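Local structure of ftsY (Mycoplasma mycoides, 1ZU4) at residues Ser26-Ala32 with Lys66-Phe71; Ile45-Met49 with Lys269-Ala275; Ala126-Ala130 with Arg159-Val164. The protein serves as a bacterial receptor for the signal recognition particle, modelled here as its NG domain, a helical bundle joined to a P-loop NTPase-type G domain. One frame throughout, in Å; residues are numbered along the deposited sequence.

Contact 1 (Ser26-Ala32 with Lys66-Phe71); sequences SKKYKQA and KRDTSF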
loop_
_atom_site.group_PDB
_atom_site.type_symbol
_atom_site.label_atom_id
_atom_site.label_comp_id
_atom_site.label_asym_id
_atom_site.label_seq_id
_atom_site.Cartn_x
_atom_site.Cartn_y
_atom_site.Cartn_z
ATOM N N SER A 26 15.194 22.173 16.397
ATOM C CA SER A 26 14.959 22.653 17.780
ATOM C C SER A 26 16.085 23.502 18.407
ATOM O O SER A 26 15.811 24.352 19.265
ATOM C CB SER A 26 14.665 21.473 18.711
ATOM O OG SER A 26 15.862 20.755 18.967
ATOM N N LYS A 27 17.333 23.253 18.007
ATOM C CA LYS A 27 18.504 23.816 18.703
ATOM C C LYS A 27 18.697 25.301 18.421
ATOM O O LYS A 27 19.065 26.064 19.324
ATOM C CB LYS A 27 19.783 23.012 18.400
ATOM C CG LYS A 27 19.749 21.576 18.964
ATOM C CD LYS A 27 21.100 20.851 18.754
ATOM C CE LYS A 27 21.075 19.478 19.440
ATOM N NZ LYS A 27 22.465 19.062 19.947
ATOM N N LYS A 28 18.427 25.716 17.189
ATOM C CA LYS A 28 18.412 27.143 16.869
ATOM C C LYS A 28 16.981 27.735 16.887
ATOM O O LYS A 28 16.742 28.838 16.354
ATOM C CB LYS A 28 19.144 27.410 15.544
ATOM C CG LYS A 28 20.695 27.394 15.677
ATOM C CD LYS A 28 21.402 26.734 14.460
ATOM C CE LYS A 28 21.544 27.665 13.230
ATOM N NZ LYS A 28 22.519 28.794 13.427
ATOM N N TYR A 29 16.039 27.035 17.526
ATOM C CA TYR A 29 14.654 27.525 17.588
ATOM C C TYR A 29 14.483 28.610 18.642
ATOM O O TYR A 29 14.780 28.415 19.833
ATOM C CB TYR A 29 13.627 26.411 17.804
ATOM C CG TYR A 29 12.173 26.906 17.892
ATOM C CD1 TYR A 29 11.436 27.204 16.748
ATOM C CD2 TYR A 29 11.550 27.094 19.134
ATOM C CE1 TYR A 29 10.115 27.664 16.836
ATOM C CE2 TYR A 29 10.237 27.541 19.238
ATOM C CZ TYR A 29 9.524 27.824 18.085
ATOM O OH TYR A 29 8.217 28.261 18.199
ATOM N N LYS A 30 13.960 29.742 18.173
ATOM C CA LYS A 30 13.696 30.917 18.984
ATOM C C LYS A 30 12.199 31.195 18.919
ATOM O O LYS A 30 11.494 30.896 19.881
ATOM C CB LYS A 30 14.520 32.092 18.464
ATOM C CG LYS A 30 16.012 31.891 18.714
ATOM C CD LYS A 30 16.858 32.890 17.966
ATOM C CE LYS A 30 18.296 32.420 17.925
ATOM N NZ LYS A 30 18.536 31.553 16.722
ATOM N N GLN A 31 11.713 31.686 17.770
ATOM C CA GLN A 31 10.261 31.964 17.547
ATOM C C GLN A 31 9.729 31.302 16.269
ATOM O O GLN A 31 10.493 31.079 15.362
ATOM C CB GLN A 31 10.019 33.485 17.485
ATOM C CG GLN A 31 9.981 34.101 18.867
ATOM C CD GLN A 31 9.438 35.508 18.923
ATOM O OE1 GLN A 31 9.517 36.271 17.957
ATOM N NE2 GLN A 31 8.912 35.881 20.094
ATOM N N ALA A 32 8.423 30.990 16.223
ATOM C CA ALA A 32 7.744 30.438 15.041
ATOM C C ALA A 32 7.458 31.554 14.032
ATOM O O ALA A 32 6.321 31.896 13.778
ATOM C CB ALA A 32 6.422 29.743 15.450
ATOM N N LYS A 66 1.512 30.132 16.969
ATOM C CA LYS A 66 1.862 31.530 17.063
ATOM C C LYS A 66 3.385 31.631 17.139
ATOM O O LYS A 66 4.060 30.629 17.382
ATOM C CB LYS A 66 1.212 32.177 18.292
ATOM C CG LYS A 66 -0.279 32.157 18.295
ATOM C CD LYS A 66 -0.860 32.799 17.040
ATOM C CE LYS A 66 -2.353 33.012 17.203
ATOM N NZ LYS A 66 -2.896 33.880 16.149
ATOM N N ARG A 67 3.927 32.822 16.932
ATOM C CA ARG A 67 5.386 33.032 17.027
ATOM C C ARG A 67 5.955 32.617 18.398
ATOM O O ARG A 67 7.104 32.205 18.480
ATOM C CB ARG A 67 5.733 34.502 16.764
ATOM C CG ARG A 67 5.185 35.397 17.866
ATOM C CD ARG A 67 5.481 36.890 17.719
ATOM N NE ARG A 67 4.535 37.650 18.545
ATOM C CZ ARG A 67 4.496 37.629 19.885
ATOM N NH1 ARG A 67 5.369 36.905 20.597
ATOM N NH2 ARG A 67 3.581 38.352 20.521
ATOM N N ASP A 68 5.145 32.769 19.456
ATOM C CA ASP A 68 5.506 32.413 20.840
ATOM C C ASP A 68 5.229 30.967 21.243
ATOM O O ASP A 68 5.464 30.580 22.400
ATOM C CB ASP A 68 4.725 33.298 21.809
ATOM C CG ASP A 68 3.194 33.216 21.592
ATOM O OD1 ASP A 68 2.650 34.023 20.782
ATOM O OD2 ASP A 68 2.532 32.359 22.253
ATOM N N THR A 69 4.706 30.160 20.323
ATOM C CA THR A 69 4.469 28.751 20.612
ATOM C C THR A 69 5.820 28.093 21.071
ATOM O O THR A 69 6.899 28.381 20.526
ATOM C CB THR A 69 3.721 28.040 19.407
ATOM O OG1 THR A 69 2.408 28.632 19.241
ATOM C CG2 THR A 69 3.523 26.564 19.636
ATOM N N SER A 70 5.749 27.286 22.127
ATOM C CA SER A 70 6.902 26.523 22.600
ATOM C C SER A 70 7.237 25.534 21.514
ATOM O O SER A 70 6.339 25.126 20.792
ATOM C CB SER A 70 6.525 25.739 23.847
ATOM O OG SER A 70 5.419 24.889 23.567
ATOM N N PHE A 71 8.496 25.105 21.413
ATOM C CA PHE A 71 8.839 24.097 20.404
ATOM C C PHE A 71 8.092 22.768 20.557
ATOM O O PHE A 71 7.906 22.034 19.592
ATOM C CB PHE A 71 10.347 23.878 20.292
ATOM C CG PHE A 71 10.745 23.148 19.044
ATOM C CD1 PHE A 71 10.637 23.761 17.787
ATOM C CD2 PHE A 71 11.198 21.843 19.107
ATOM C CE1 PHE A 71 11.000 23.092 16.637
ATOM C CE2 PHE A 71 11.526 21.185 17.942
ATOM C CZ PHE A 71 11.444 21.812 16.727
#
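Phe71 and Tyr29 meet ring against ring as an oblique aromatic pair, with centroids 4.9 Å apart and planes at 51°. The touching atom is CD1 of Phe71, which stands over one face of the tyrosine ring, 3.5 Å from Tyr29 CG. One face of the Phe71 ring turns instead to Ser26, whose CA lies over it near the rim, 3.7 Å from Phe71 CE2. Tyr29 reaches across because its CG is anti to the backbone N (chi1 179°). This carries OH to the carbonyl of Thr69 for a hydrogen bond near the ring plane, although the position of that hydroxyl is less certain. These residues belong to the helical-bundle N domain, where the linker after helix 12-27 lies against the loop joining helices 51-64 and 71-87; Ser70 caps the latter helix through Asn73 N. Further along, Arg67 contributes through both its backbone and its side chain. Its O accepts the N-H of Ala32 at 2.9 Å (N-H...O 155°), while its CA sits 3.6 Å from Ala32 O in a CA-H...O contact. The Arg67 side chain runs alongside Gln31, both pointing the same way, with Gln31 NE2 3.7 Å from Arg67 NH1. Asp68 OD1 lies well out of the guanidinium plane, making a long, purely electrostatic pairing.

Contact 2 (Ile45-Met49 with Lys269-Ala275); sequences IQTDM and KGGIGLA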
loop_
_atom_site.group_PDB
_atom_site.type_symbol
_atom_site.label_atom_id
_atom_site.label_comp_id
_atom_site.label_asym_id
_atom_site.label_seq_id
_atom_site.Cartn_x
_atom_site.Cartn_y
_atom_site.Cartn_z
ATOM N N ILE A 45 10.829 18.979 3.111
ATOM C CA ILE A 45 11.264 18.597 1.763
ATOM C C ILE A 45 12.072 17.287 1.829
ATOM O O ILE A 45 11.903 16.389 1.003
ATOM C CB ILE A 45 12.070 19.738 1.039
ATOM C CG1 ILE A 45 11.122 20.888 0.676
ATOM C CG2 ILE A 45 12.758 19.159 -0.239
ATOM C CD1 ILE A 45 11.753 22.245 0.404
ATOM N N GLN A 46 12.908 17.154 2.845
ATOM C CA GLN A 46 13.797 15.996 2.918
ATOM C C GLN A 46 13.110 14.667 3.214
ATOM O O GLN A 46 13.720 13.614 3.053
ATOM C CB GLN A 46 14.921 16.248 3.916
ATOM C CG GLN A 46 15.966 17.271 3.385
ATOM C CD GLN A 46 16.895 17.727 4.474
ATOM O OE1 GLN A 46 16.566 18.642 5.236
ATOM N NE2 GLN A 46 18.077 17.096 4.566
ATOM N N THR A 47 11.863 14.712 3.682
ATOM C CA THR A 47 11.021 13.511 3.873
ATOM C C THR A 47 10.581 12.889 2.547
ATOM O O THR A 47 10.045 11.751 2.515
ATOM C CB THR A 47 9.744 13.833 4.702
ATOM O OG1 THR A 47 8.771 14.484 3.874
ATOM C CG2 THR A 47 10.064 14.699 5.903
ATOM N N ASP A 48 10.838 13.640 1.458
ATOM C CA ASP A 48 10.360 13.407 0.095
ATOM C C ASP A 48 8.845 13.366 -0.076
ATOM O O ASP A 48 8.356 12.638 -0.925
ATOM C CB ASP A 48 10.992 12.156 -0.530
ATOM C CG ASP A 48 12.506 12.292 -0.744
ATOM O OD1 ASP A 48 13.073 13.408 -0.733
ATOM O OD2 ASP A 48 13.153 11.259 -0.906
ATOM N N MET A 49 8.104 14.156 0.686
ATOM C CA MET A 49 6.644 14.195 0.523
ATOM C C MET A 49 6.214 14.933 -0.775
ATOM O O MET A 49 5.107 14.760 -1.240
ATOM C CB MET A 49 5.956 14.804 1.727
ATOM C CG MET A 49 6.429 16.270 2.059
ATOM S SD MET A 49 5.404 16.957 3.335
ATOM C CE MET A 49 5.775 15.965 4.763
ATOM N N LYS A 269 12.806 7.524 4.170
ATOM C CA LYS A 269 12.089 8.775 3.915
ATOM C C LYS A 269 10.589 8.647 4.059
ATOM O O LYS A 269 9.891 8.217 3.113
ATOM C CB LYS A 269 12.423 9.312 2.510
ATOM C CG LYS A 269 13.944 9.505 2.280
ATOM C CD LYS A 269 14.635 10.190 3.479
ATOM C CE LYS A 269 16.092 10.506 3.152
ATOM N NZ LYS A 269 16.140 11.170 1.825
ATOM N N GLY A 270 10.075 9.072 5.212
ATOM C CA GLY A 270 8.667 8.835 5.544
ATOM C C GLY A 270 7.621 9.735 4.914
ATOM O O GLY A 270 6.448 9.658 5.255
ATOM N N GLY A 271 8.017 10.615 4.000
ATOM C CA GLY A 271 7.020 11.440 3.341
ATOM C C GLY A 271 6.270 10.674 2.256
ATOM O O GLY A 271 5.290 11.179 1.668
ATOM N N ILE A 272 6.717 9.462 1.961
ATOM C CA ILE A 272 6.135 8.744 0.811
ATOM C C ILE A 272 4.611 8.487 0.923
ATOM O O ILE A 272 3.908 8.445 -0.077
ATOM C CB ILE A 272 6.891 7.430 0.524
ATOM C CG1 ILE A 272 6.461 6.898 -0.867
ATOM C CG2 ILE A 272 6.686 6.444 1.697
ATOM C CD1 ILE A 272 7.078 5.661 -1.325
ATOM N N GLY A 273 4.086 8.327 2.135
ATOM C CA GLY A 273 2.650 8.119 2.255
ATOM C C GLY A 273 1.891 9.311 1.703
ATOM O O GLY A 273 0.830 9.149 1.102
ATOM N N LEU A 274 2.445 10.510 1.958
ATOM C CA LEU A 274 1.857 11.758 1.531
ATOM C C LEU A 274 2.085 12.009 0.062
ATOM O O LEU A 274 1.250 12.594 -0.584
ATOM C CB LEU A 274 2.408 12.922 2.350
ATOM C CG LEU A 274 2.029 12.956 3.834
ATOM C CD1 LEU A 274 2.699 14.174 4.508
ATOM C CD2 LEU A 274 0.566 13.095 3.889
ATOM N N ALA A 275 3.247 11.628 -0.438
ATOM C CA ALA A 275 3.539 11.706 -1.855
ATOM C C ALA A 275 2.503 10.866 -2.609
ATOM O O ALA A 275 2.015 11.296 -3.639
ATOM C CB ALA A 275 5.007 11.209 -2.154
#
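The carboxylate of Asp48 is the flat group that meets Lys269. The lysine chain passes above the carboxylate plane, displaced outward beyond OD2, and its CG lies 3.7 Å from Asp48 OD2. A bend at chi2 (-45°) turns the chain along the end of helix 34-46 and brings its CD to 3.6 Å from Gln46 O. A second bend, at chi4, sets the ammonium NZ, which remains 4.0 Å from Asp48 OD2, beyond salt-bridge range, so the charges probably attract without a direct bond. At the centre, Thr47 O accepts the N-H of Gly271 at 2.8 Å; the N-H...O angle of 136° and a donor tilted 33° from the carbonyl plane show a bent bond. Gly271 presents a bare alpha carbon here, and the backbones close to a CA-CA distance of 4.0 Å between Met49 and Gly271. Thr47 OG1 sits 3.6 Å from Gly271 CA, but its main polar partner is Leu44 O, one turn back. Beside this polar centre, Met49 and Leu274 run side by side in the same direction, their ends meeting at 3.6 Å between Met49 CE and Leu274 CD1. Leu82 of helix 71-87 touches both. Ala275 CB packs at 3.8 Å against Asp48 O, a carbonyl also bound by Gln241 NE2. This is the N-G domain interface of SRP-type proteins, and Lys269-Gly270-Gly271 is consistent with the KGG end of the DGxAKGG motif of this family.

Contact 3 (Ala126-Ala130 with Arg159-Val164); sequences ANYYA and RLNNKV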
loop_
_atom_site.group_PDB
_atom_site.type_symbol
_atom_site.label_atom_id
_atom_site.label_comp_id
_atom_site.label_asym_id
_atom_site.label_seq_id
_atom_site.Cartn_x
_atom_site.Cartn_y
_atom_site.Cartn_z
ATOM N N ALA A 126 -3.402 -13.407 1.816
ATOM C CA ALA A 126 -4.108 -14.670 2.049
ATOM C C ALA A 126 -4.001 -15.103 3.537
ATOM O O ALA A 126 -5.013 -15.459 4.164
ATOM C CB ALA A 126 -3.551 -15.798 1.109
ATOM N N ASN A 127 -2.777 -15.094 4.053
ATOM C CA ASN A 127 -2.492 -15.377 5.470
ATOM C C ASN A 127 -3.248 -14.463 6.453
ATOM O O ASN A 127 -3.701 -14.933 7.488
ATOM C CB ASN A 127 -0.978 -15.276 5.785
ATOM C CG ASN A 127 -0.629 -15.879 7.158
ATOM O OD1 ASN A 127 -0.195 -15.174 8.090
ATOM N ND2 ASN A 127 -0.865 -17.171 7.293
ATOM N N TYR A 128 -3.364 -13.177 6.112
ATOM C CA TYR A 128 -4.055 -12.182 6.924
ATOM C C TYR A 128 -5.518 -12.557 7.105
ATOM O O TYR A 128 -6.066 -12.476 8.238
ATOM C CB TYR A 128 -3.930 -10.785 6.275
ATOM C CG TYR A 128 -4.642 -9.651 6.991
ATOM C CD1 TYR A 128 -3.983 -8.837 7.919
ATOM C CD2 TYR A 128 -5.974 -9.349 6.687
ATOM C CE1 TYR A 128 -4.682 -7.759 8.550
ATOM C CE2 TYR A 128 -6.649 -8.322 7.300
ATOM C CZ TYR A 128 -6.033 -7.538 8.226
ATOM O OH TYR A 128 -6.788 -6.499 8.777
ATOM N N TYR A 129 -6.183 -12.953 6.008
ATOM C CA TYR A 129 -7.592 -13.345 6.113
ATOM C C TYR A 129 -7.752 -14.754 6.683
ATOM O O TYR A 129 -8.702 -15.023 7.447
ATOM C CB TYR A 129 -8.318 -13.165 4.762
ATOM C CG TYR A 129 -8.518 -11.709 4.516
ATOM C CD1 TYR A 129 -7.660 -11.001 3.668
ATOM C CD2 TYR A 129 -9.500 -11.014 5.193
ATOM C CE1 TYR A 129 -7.790 -9.634 3.471
ATOM C CE2 TYR A 129 -9.649 -9.614 5.027
ATOM C CZ TYR A 129 -8.781 -8.941 4.154
ATOM O OH TYR A 129 -8.884 -7.574 3.977
ATOM N N ALA A 130 -6.824 -15.640 6.347
ATOM C CA ALA A 130 -6.881 -17.035 6.828
ATOM C C ALA A 130 -6.800 -17.079 8.347
ATOM O O ALA A 130 -7.569 -17.813 8.988
ATOM C CB ALA A 130 -5.784 -17.910 6.185
ATOM N N ARG A 159 4.666 -21.791 4.637
ATOM C CA ARG A 159 4.382 -20.625 5.497
ATOM C C ARG A 159 2.918 -20.237 5.690
ATOM O O ARG A 159 2.593 -19.533 6.634
ATOM C CB ARG A 159 5.189 -19.397 5.030
ATOM C CG ARG A 159 6.682 -19.513 5.299
ATOM C CD ARG A 159 7.493 -18.645 4.351
ATOM N NE ARG A 159 8.002 -17.459 5.036
ATOM C CZ ARG A 159 8.925 -16.637 4.545
ATOM N NH1 ARG A 159 9.464 -16.847 3.335
ATOM N NH2 ARG A 159 9.305 -15.593 5.276
ATOM N N LEU A 160 2.035 -20.684 4.807
ATOM C CA LEU A 160 0.651 -20.225 4.842
ATOM C C LEU A 160 -0.258 -21.132 5.660
ATOM O O LEU A 160 -0.103 -22.342 5.671
ATOM C CB LEU A 160 0.085 -20.075 3.427
ATOM C CG LEU A 160 0.581 -18.958 2.494
ATOM C CD1 LEU A 160 -0.134 -19.030 1.165
ATOM C CD2 LEU A 160 0.349 -17.603 3.107
ATOM N N ASN A 161 -1.214 -20.512 6.337
ATOM C CA ASN A 161 -2.306 -21.201 7.011
ATOM C C ASN A 161 -2.998 -22.288 6.149
ATOM O O ASN A 161 -3.062 -22.179 4.926
ATOM C CB ASN A 161 -3.301 -20.128 7.421
ATOM C CG ASN A 161 -4.225 -20.579 8.503
ATOM O OD1 ASN A 161 -3.906 -20.458 9.701
ATOM N ND2 ASN A 161 -5.392 -21.104 8.106
ATOM N N ASN A 162 -3.508 -23.338 6.787
ATOM C CA ASN A 162 -4.130 -24.464 6.053
ATOM C C ASN A 162 -5.417 -24.085 5.282
ATOM O O ASN A 162 -5.882 -24.847 4.415
ATOM C CB ASN A 162 -4.393 -25.666 6.992
ATOM C CG ASN A 162 -3.091 -26.313 7.524
ATOM O OD1 ASN A 162 -2.092 -26.448 6.795
ATOM N ND2 ASN A 162 -3.114 -26.732 8.798
ATOM N N LYS A 163 -5.971 -22.908 5.603
ATOM C CA LYS A 163 -7.218 -22.398 4.986
ATOM C C LYS A 163 -6.988 -21.609 3.701
ATOM O O LYS A 163 -7.909 -20.958 3.205
ATOM C CB LYS A 163 -8.022 -21.547 5.967
ATOM C CG LYS A 163 -8.773 -22.369 7.016
ATOM C CD LYS A 163 -9.748 -21.504 7.810
ATOM C CE LYS A 163 -9.213 -21.154 9.182
ATOM N NZ LYS A 163 -7.961 -20.351 9.086
ATOM N N VAL A 164 -5.756 -21.668 3.193
ATOM C CA VAL A 164 -5.391 -21.056 1.915
ATOM C C VAL A 164 -5.030 -22.131 0.894
ATOM O O VAL A 164 -4.082 -22.910 1.104
ATOM C CB VAL A 164 -4.191 -20.092 1.997
ATOM C CG1 VAL A 164 -3.929 -19.471 0.606
ATOM C CG2 VAL A 164 -4.376 -19.009 3.078
#
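The chain from Leu160 to Val164 runs along the last turns of helix 118-131, with CA-CA separations of 5.8 Å for Asn127 and Leu160 and 5.7 Å for Ala130 and Lys163, and it folds into a type I turn from Asn161 to Val164. Such close spacing is matched by the small side chain of Ala130. Its CB is pressed on by Asn161 CB at 3.6 Å and by Val164 CG2, also at 3.6 Å. Val164 turns both methyls to the helix: CG1, anti to the backbone N (chi1 -178°), meets Ala126 CB at 3.7 Å, while CG2 lies nearest Ala130 CB but also borders Ala126. At the other end of the segment, Leu160 CD2 reaches Asn127 CB at 3.8 Å, and Val293 touches both residues. The polar tie comes from Lys163, whose chain bends at chi3 and chi4 to bring NZ to 2.6 Å from Ala130 O. The C=O...N angle is 134°, and the nitrogen stands 39° out of the carbonyl plane, so the bond does not follow a lone pair. Lys163 also bonds through its backbone to Val136. Ala126 reaches inward to Val136 and Ile138 on strand 136-140. The geometry fits two successive beta-alpha-beta crossovers of the P-loop NTPase fold: the helix of the first packs against the entry to strand 164-167, at one edge of the sheet, which the second reaches.

From the N terminus, helix 12-27 leads into the first segment of contact 1, and helix 34-46 then leads into that of contact 2. Contact 1 closes at 66-71, after helices 34-46 and 51-64, and ties together linkers within the helical bundle. Contact 2 stays open until 269-275, so the two loops cross; it joins the bundle to the G domain. Contact 3 opens and closes inside that long loop, linking helix 118-131 to the approach to strand 164-167. Contacts 1 and 2 lie on the same side of the chain's centre, their centres about 23 Å apart, whereas contact 3 is on the opposite side, its centre about 51 Å from that of contact 1.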